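Regulatory protein YycH-like domain-containing protein (Eubacterium rectale, PDB 5COZ) is of unknown function but is probably an exported, YycH-like regulatory protein acting at the cell envelope. Local coordinates at residues Ile317-Gln329 and Gln339-Thr351. Numbering follows the deposited sequence.
Sequences IKPVWVVYYYQNQ and QKMALYDVYDAYT
With chi1 at 69°, Tyr325 holds CG between its own backbone N and carbonyl carbon, and this swings the ring across the strand boundary onto Leu343, whose CB lies over one face, off-centre toward the rim and 3.5 Å from Tyr325 CZ. The Tyr325 hydroxyl, carried past Leu343, shares a water with Tyr344 O, and Tyr325 CE1 comes 3.3 Å from Asp345 OD2, a carboxylate oxygen also salt-bridged to Lys286 of helix 276-288. An alanine in place of Tyr325 would probably uncover the Leu343 side chain and leave the water at Tyr344 O without its hydroxyl partner. On the opposite sheet face Lys340 keeps CG anti to its backbone N (chi1 -171°) and runs extended over the Tyr326 ring: CE sits above the ring centre, 3.5 Å from Tyr326 CG, and NZ follows at 4.3 Å from the ring centroid, a CH-pi contact continued as cation-pi.

The two strands form a long antiparallel beta hairpin in a mixed, branched sheet, where strand 314-330 also pairs with 295-311 and, near Ile317, with 58-66. Residues paired across antiparallel strands put their side chains on the same sheet face, as Tyr325 and Leu343 do here. Backbone bonds recur in reciprocal pairs from Gln329-Gln339 to Trp321-Tyr347, among them Leu343 N to Tyr325 O at 2.8 Å. Beyond them Ala349 N still bonds to Pro319 O at 3.0 Å, as the second strand gives way to a turn. Asp348 OD1 organises that turn as an Asx motif, accepting from Tyr350 N and Thr351 N, while a water joins its OD2 to Lys318 NZ. Tyr350 then lays a ring face against Pro319 CG, 3.5 Å from Tyr350 CZ, and its hydroxyl is hydrogen-bonded to Ser61 OG and Val59 O of strand 58-66.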
loop_
_atom_site.group_PDB
_atom_site.type_symbol
_atom_site.label_atom_id
_atom_site.label_comp_id
_atom_site.label_asym_id
_atom_site.label_seq_id
_atom_site.Cartn_x
_atom_site.Cartn_y
_atom_site.Cartn_z
ATOM N N ILE A 317 10.743 -4.047 -14.048
ATOM C CA ILE A 317 9.472 -4.339 -13.377
ATOM C C ILE A 317 9.175 -5.815 -13.604
ATOM O O ILE A 317 9.151 -6.257 -14.761
ATOM C CB ILE A 317 8.337 -3.395 -13.842
ATOM C CG1 ILE A 317 7.035 -3.680 -13.078
ATOM C CG2 ILE A 317 8.110 -3.361 -15.384
ATOM C CD1 ILE A 317 5.960 -2.601 -13.255
ATOM N N LYS A 318 9.051 -6.596 -12.501
ATOM C CA LYS A 318 8.879 -8.041 -12.652
ATOM C C LYS A 318 7.838 -8.508 -11.676
ATOM O O LYS A 318 7.765 -7.965 -10.559
ATOM C CB LYS A 318 10.213 -8.778 -12.366
ATOM C CG LYS A 318 11.323 -8.384 -13.367
ATOM C CD LYS A 318 12.623 -9.153 -13.127
ATOM C CE LYS A 318 12.507 -10.600 -13.585
ATOM N NZ LYS A 318 13.715 -11.402 -13.232
ATOM N N PRO A 319 7.037 -9.524 -12.027
ATOM C CA PRO A 319 6.010 -9.973 -11.081
ATOM C C PRO A 319 6.600 -10.805 -9.962
ATOM O O PRO A 319 7.528 -11.618 -10.173
ATOM C CB PRO A 319 5.080 -10.837 -11.949
ATOM C CG PRO A 319 6.007 -11.406 -13.027
ATOM C CD PRO A 319 6.956 -10.257 -13.313
ATOM N N VAL A 320 6.019 -10.627 -8.786
ATOM C CA VAL A 320 6.382 -11.376 -7.592
ATOM C C VAL A 320 5.112 -11.848 -6.899
ATOM O O VAL A 320 4.056 -11.208 -7.004
ATOM C CB VAL A 320 7.262 -10.532 -6.597
ATOM C CG1 VAL A 320 8.614 -10.216 -7.219
ATOM C CG2 VAL A 320 6.563 -9.249 -6.119
ATOM N N TRP A 321 5.229 -12.954 -6.155
ATOM C CA TRP A 321 4.225 -13.369 -5.187
ATOM C C TRP A 321 4.730 -12.974 -3.809
ATOM O O TRP A 321 5.853 -13.357 -3.448
ATOM C CB TRP A 321 3.991 -14.882 -5.244
ATOM C CG TRP A 321 3.161 -15.348 -6.394
ATOM C CD1 TRP A 321 3.583 -16.088 -7.460
ATOM C CD2 TRP A 321 1.739 -15.223 -6.525
ATOM N NE1 TRP A 321 2.511 -16.408 -8.272
ATOM C CE2 TRP A 321 1.364 -15.912 -7.705
ATOM C CE3 TRP A 321 0.743 -14.587 -5.764
ATOM C CZ2 TRP A 321 0.034 -15.996 -8.141
ATOM C CZ3 TRP A 321 -0.585 -14.681 -6.186
ATOM C CH2 TRP A 321 -0.926 -15.370 -7.364
ATOM N N VAL A 322 3.949 -12.166 -3.079
ATOM C CA VAL A 322 4.328 -11.719 -1.743
ATOM C C VAL A 322 3.461 -12.454 -0.748
ATOM O O VAL A 322 2.240 -12.519 -0.932
ATOM C CB VAL A 322 4.170 -10.186 -1.563
ATOM C CG1 VAL A 322 4.752 -9.770 -0.208
ATOM C CG2 VAL A 322 4.884 -9.436 -2.691
ATOM N N VAL A 323 4.068 -12.998 0.315
ATOM C CA VAL A 323 3.330 -13.610 1.409
ATOM C C VAL A 323 3.539 -12.745 2.635
ATOM O O VAL A 323 4.656 -12.579 3.104
ATOM C CB VAL A 323 3.750 -15.079 1.688
ATOM C CG1 VAL A 323 2.931 -15.677 2.843
ATOM C CG2 VAL A 323 3.588 -15.921 0.429
ATOM N N TYR A 324 2.434 -12.198 3.161
ATOM C CA TYR A 324 2.463 -11.384 4.367
ATOM C C TYR A 324 2.025 -12.268 5.505
ATOM O O TYR A 324 1.033 -13.006 5.358
ATOM C CB TYR A 324 1.514 -10.178 4.228
ATOM C CG TYR A 324 1.857 -9.279 3.058
ATOM C CD1 TYR A 324 1.266 -9.475 1.808
ATOM C CD2 TYR A 324 2.671 -8.161 3.227
ATOM C CE1 TYR A 324 1.514 -8.603 0.742
ATOM C CE2 TYR A 324 2.934 -7.292 2.166
ATOM C CZ TYR A 324 2.323 -7.494 0.941
ATOM O OH TYR A 324 2.594 -6.657 -0.115
ATOM N N TYR A 325 2.780 -12.232 6.628
ATOM C CA TYR A 325 2.421 -13.066 7.754
ATOM C C TYR A 325 2.782 -12.393 9.050
ATOM O O TYR A 325 3.595 -11.479 9.065
ATOM C CB TYR A 325 3.107 -14.458 7.632
ATOM C CG TYR A 325 4.615 -14.424 7.802
ATOM C CD1 TYR A 325 5.455 -14.175 6.721
ATOM C CD2 TYR A 325 5.204 -14.704 9.037
ATOM C CE1 TYR A 325 6.847 -14.174 6.872
ATOM C CE2 TYR A 325 6.586 -14.696 9.200
ATOM C CZ TYR A 325 7.402 -14.419 8.117
ATOM O OH TYR A 325 8.780 -14.437 8.290
ATOM N N TYR A 326 2.222 -12.896 10.152
ATOM C CA TYR A 326 2.560 -12.431 11.487
ATOM C C TYR A 326 3.334 -13.491 12.231
ATOM O O TYR A 326 3.059 -14.674 12.057
ATOM C CB TYR A 326 1.278 -12.151 12.309
ATOM C CG TYR A 326 0.421 -11.056 11.756
ATOM C CD1 TYR A 326 0.811 -9.721 11.859
ATOM C CD2 TYR A 326 -0.821 -11.339 11.188
ATOM C CE1 TYR A 326 0.005 -8.696 11.374
ATOM C CE2 TYR A 326 -1.636 -10.317 10.686
ATOM C CZ TYR A 326 -1.221 -8.996 10.796
ATOM O OH TYR A 326 -2.000 -7.968 10.299
ATOM N N GLN A 327 4.282 -13.075 13.067
ATOM C CA GLN A 327 4.934 -14.005 13.970
ATOM C C GLN A 327 4.868 -13.429 15.368
ATOM O O GLN A 327 5.199 -12.268 15.585
ATOM C CB GLN A 327 6.374 -14.332 13.571
ATOM C CG GLN A 327 6.987 -15.399 14.483
ATOM C CD GLN A 327 8.301 -15.922 13.951
ATOM O OE1 GLN A 327 9.147 -15.158 13.478
ATOM N NE2 GLN A 327 8.464 -17.235 13.993
ATOM N N ASN A 328 4.494 -14.279 16.313
ATOM C CA ASN A 328 4.317 -13.896 17.713
ATOM C C ASN A 328 5.651 -14.082 18.428
ATOM O O ASN A 328 5.949 -15.157 18.959
ATOM C CB ASN A 328 3.205 -14.770 18.293
ATOM C CG ASN A 328 2.601 -14.226 19.538
ATOM O OD1 ASN A 328 2.861 -13.072 19.935
ATOM N ND2 ASN A 328 1.778 -15.053 20.201
ATOM N N GLN A 329 6.489 -13.042 18.357
ATOM C CA GLN A 329 7.869 -13.137 18.818
ATOM C C GLN A 329 8.064 -12.752 20.272
ATOM O O GLN A 329 7.397 -11.859 20.778
ATOM C CB GLN A 329 8.755 -12.259 17.937
ATOM C CG GLN A 329 8.813 -12.768 16.500
ATOM C CD GLN A 329 9.772 -11.992 15.623
ATOM O OE1 GLN A 329 10.305 -10.929 16.008
ATOM N NE2 GLN A 329 9.993 -12.519 14.415
ATOM N N GLN A 339 5.117 -10.161 21.144
ATOM C CA GLN A 339 4.586 -9.116 20.266
ATOM C C GLN A 339 4.321 -9.705 18.907
ATOM O O GLN A 339 5.153 -10.451 18.387
ATOM C CB GLN A 339 5.576 -7.952 20.129
ATOM C CG GLN A 339 5.440 -6.910 21.219
ATOM C CD GLN A 339 6.250 -5.673 20.908
ATOM O OE1 GLN A 339 7.317 -5.731 20.272
ATOM N NE2 GLN A 339 5.765 -4.527 21.370
ATOM N N LYS A 340 3.186 -9.342 18.316
ATOM C CA LYS A 340 2.789 -9.821 16.996
ATOM C C LYS A 340 3.484 -8.976 15.934
ATOM O O LYS A 340 3.126 -7.807 15.724
ATOM C CB LYS A 340 1.261 -9.738 16.890
ATOM C CG LYS A 340 0.623 -10.377 15.684
ATOM C CD LYS A 340 -0.862 -10.111 15.812
ATOM C CE LYS A 340 -1.613 -10.430 14.577
ATOM N NZ LYS A 340 -3.045 -10.051 14.715
HETATM N N MSE A 341 4.483 -9.557 15.288
HETATM C CA MSE A 341 5.281 -8.856 14.288
HETATM C C MSE A 341 4.775 -9.087 12.893
HETATM O O MSE A 341 4.571 -10.231 12.502
HETATM C CB MSE A 341 6.741 -9.339 14.357
HETATM C CG MSE A 341 7.401 -9.159 15.724
HETATM SE SE MSE A 341 7.478 -7.273 16.316
HETATM C CE MSE A 341 8.679 -6.678 15.261
ATOM N N ALA A 342 4.632 -8.013 12.116
ATOM C CA ALA A 342 4.187 -8.073 10.719
ATOM C C ALA A 342 5.415 -8.276 9.819
ATOM O O ALA A 342 6.294 -7.410 9.767
ATOM C CB ALA A 342 3.462 -6.785 10.368
ATOM N N LEU A 343 5.472 -9.441 9.128
ATOM C CA LEU A 343 6.620 -9.829 8.332
ATOM C C LEU A 343 6.165 -10.216 6.925
ATOM O O LEU A 343 4.960 -10.221 6.631
ATOM C CB LEU A 343 7.309 -11.000 9.029
ATOM C CG LEU A 343 7.847 -10.699 10.447
ATOM C CD1 LEU A 343 8.246 -11.980 11.153
ATOM C CD2 LEU A 343 9.048 -9.743 10.396
ATOM N N TYR A 344 7.129 -10.497 6.034
ATOM C CA TYR A 344 6.737 -10.871 4.684
ATOM C C TYR A 344 7.868 -11.639 4.021
ATOM O O TYR A 344 9.040 -11.531 4.411
ATOM C CB TYR A 344 6.346 -9.614 3.853
ATOM C CG TYR A 344 7.535 -8.741 3.534
ATOM C CD1 TYR A 344 8.086 -7.894 4.492
ATOM C CD2 TYR A 344 8.098 -8.741 2.266
ATOM C CE1 TYR A 344 9.236 -7.145 4.221
ATOM C CE2 TYR A 344 9.210 -7.958 1.969
ATOM C CZ TYR A 344 9.781 -7.175 2.949
ATOM O OH TYR A 344 10.891 -6.446 2.613
ATOM N N ASP A 345 7.491 -12.395 2.975
ATOM C CA ASP A 345 8.407 -13.114 2.111
ATOM C C ASP A 345 8.048 -12.781 0.672
ATOM O O ASP A 345 6.894 -12.450 0.376
ATOM C CB ASP A 345 8.351 -14.616 2.381
ATOM C CG ASP A 345 9.189 -15.018 3.595
ATOM O OD1 ASP A 345 10.400 -14.664 3.634
ATOM O OD2 ASP A 345 8.644 -15.701 4.500
ATOM N N VAL A 346 9.033 -12.846 -0.225
ATOM C CA VAL A 346 8.831 -12.483 -1.625
ATOM C C VAL A 346 9.400 -13.560 -2.517
ATOM O O VAL A 346 10.523 -14.006 -2.289
ATOM C CB VAL A 346 9.478 -11.115 -1.976
ATOM C CG1 VAL A 346 9.107 -10.690 -3.399
ATOM C CG2 VAL A 346 9.061 -10.018 -1.003
ATOM N N TYR A 347 8.638 -13.946 -3.533
ATOM C CA TYR A 347 9.044 -14.945 -4.510
ATOM C C TYR A 347 9.013 -14.380 -5.903
ATOM O O TYR A 347 8.052 -13.705 -6.257
ATOM C CB TYR A 347 8.070 -16.141 -4.456
ATOM C CG TYR A 347 8.170 -16.925 -3.176
ATOM C CD1 TYR A 347 7.512 -16.502 -2.018
ATOM C CD2 TYR A 347 8.866 -18.129 -3.130
ATOM C CE1 TYR A 347 7.641 -17.212 -0.824
ATOM C CE2 TYR A 347 8.985 -18.851 -1.951
ATOM C CZ TYR A 347 8.376 -18.388 -0.802
ATOM O OH TYR A 347 8.521 -19.150 0.322
ATOM N N ASP A 348 10.006 -14.720 -6.713
ATOM C CA ASP A 348 9.938 -14.440 -8.148
ATOM C C ASP A 348 8.684 -15.186 -8.667
ATOM O O ASP A 348 8.546 -16.401 -8.429
ATOM C CB ASP A 348 11.238 -14.934 -8.801
ATOM C CG ASP A 348 11.328 -14.805 -10.311
ATOM O OD1 ASP A 348 10.288 -15.014 -10.993
ATOM O OD2 ASP A 348 12.454 -14.579 -10.816
ATOM N N ALA A 349 7.747 -14.472 -9.343
ATOM C CA ALA A 349 6.497 -15.169 -9.694
ATOM C C ALA A 349 6.675 -16.187 -10.808
ATOM O O ALA A 349 5.851 -17.096 -10.904
ATOM C CB ALA A 349 5.411 -14.171 -10.074
ATOM N N TYR A 350 7.717 -16.052 -11.638
ATOM C CA TYR A 350 7.954 -17.019 -12.710
ATOM C C TYR A 350 8.642 -18.250 -12.191
ATOM O O TYR A 350 8.255 -19.351 -12.567
ATOM C CB TYR A 350 8.844 -16.451 -13.824
ATOM C CG TYR A 350 8.341 -15.197 -14.498
ATOM C CD1 TYR A 350 7.138 -15.190 -15.209
ATOM C CD2 TYR A 350 9.097 -14.031 -14.477
ATOM C CE1 TYR A 350 6.701 -14.038 -15.872
ATOM C CE2 TYR A 350 8.664 -12.874 -15.111
ATOM C CZ TYR A 350 7.499 -12.904 -15.863
ATOM O OH TYR A 350 7.109 -11.730 -16.470
ATOM N N THR A 351 9.710 -18.070 -11.395
ATOM C CA THR A 351 10.541 -19.211 -11.027
ATOM C C THR A 351 10.271 -19.782 -9.660
ATOM O O THR A 351 10.690 -20.911 -9.406
ATOM C CB THR A 351 12.028 -18.822 -11.097
ATOM O OG1 THR A 351 12.320 -17.884 -10.044
ATOM C CG2 THR A 351 12.447 -18.260 -12.458
HETATM O O HOH W 1 12.888 -14.318 -13.421
HETATM O O HOH W 2 9.878 -12.182 -11.533
HETATM O O HOH W 3 10.491 -13.269 6.345
#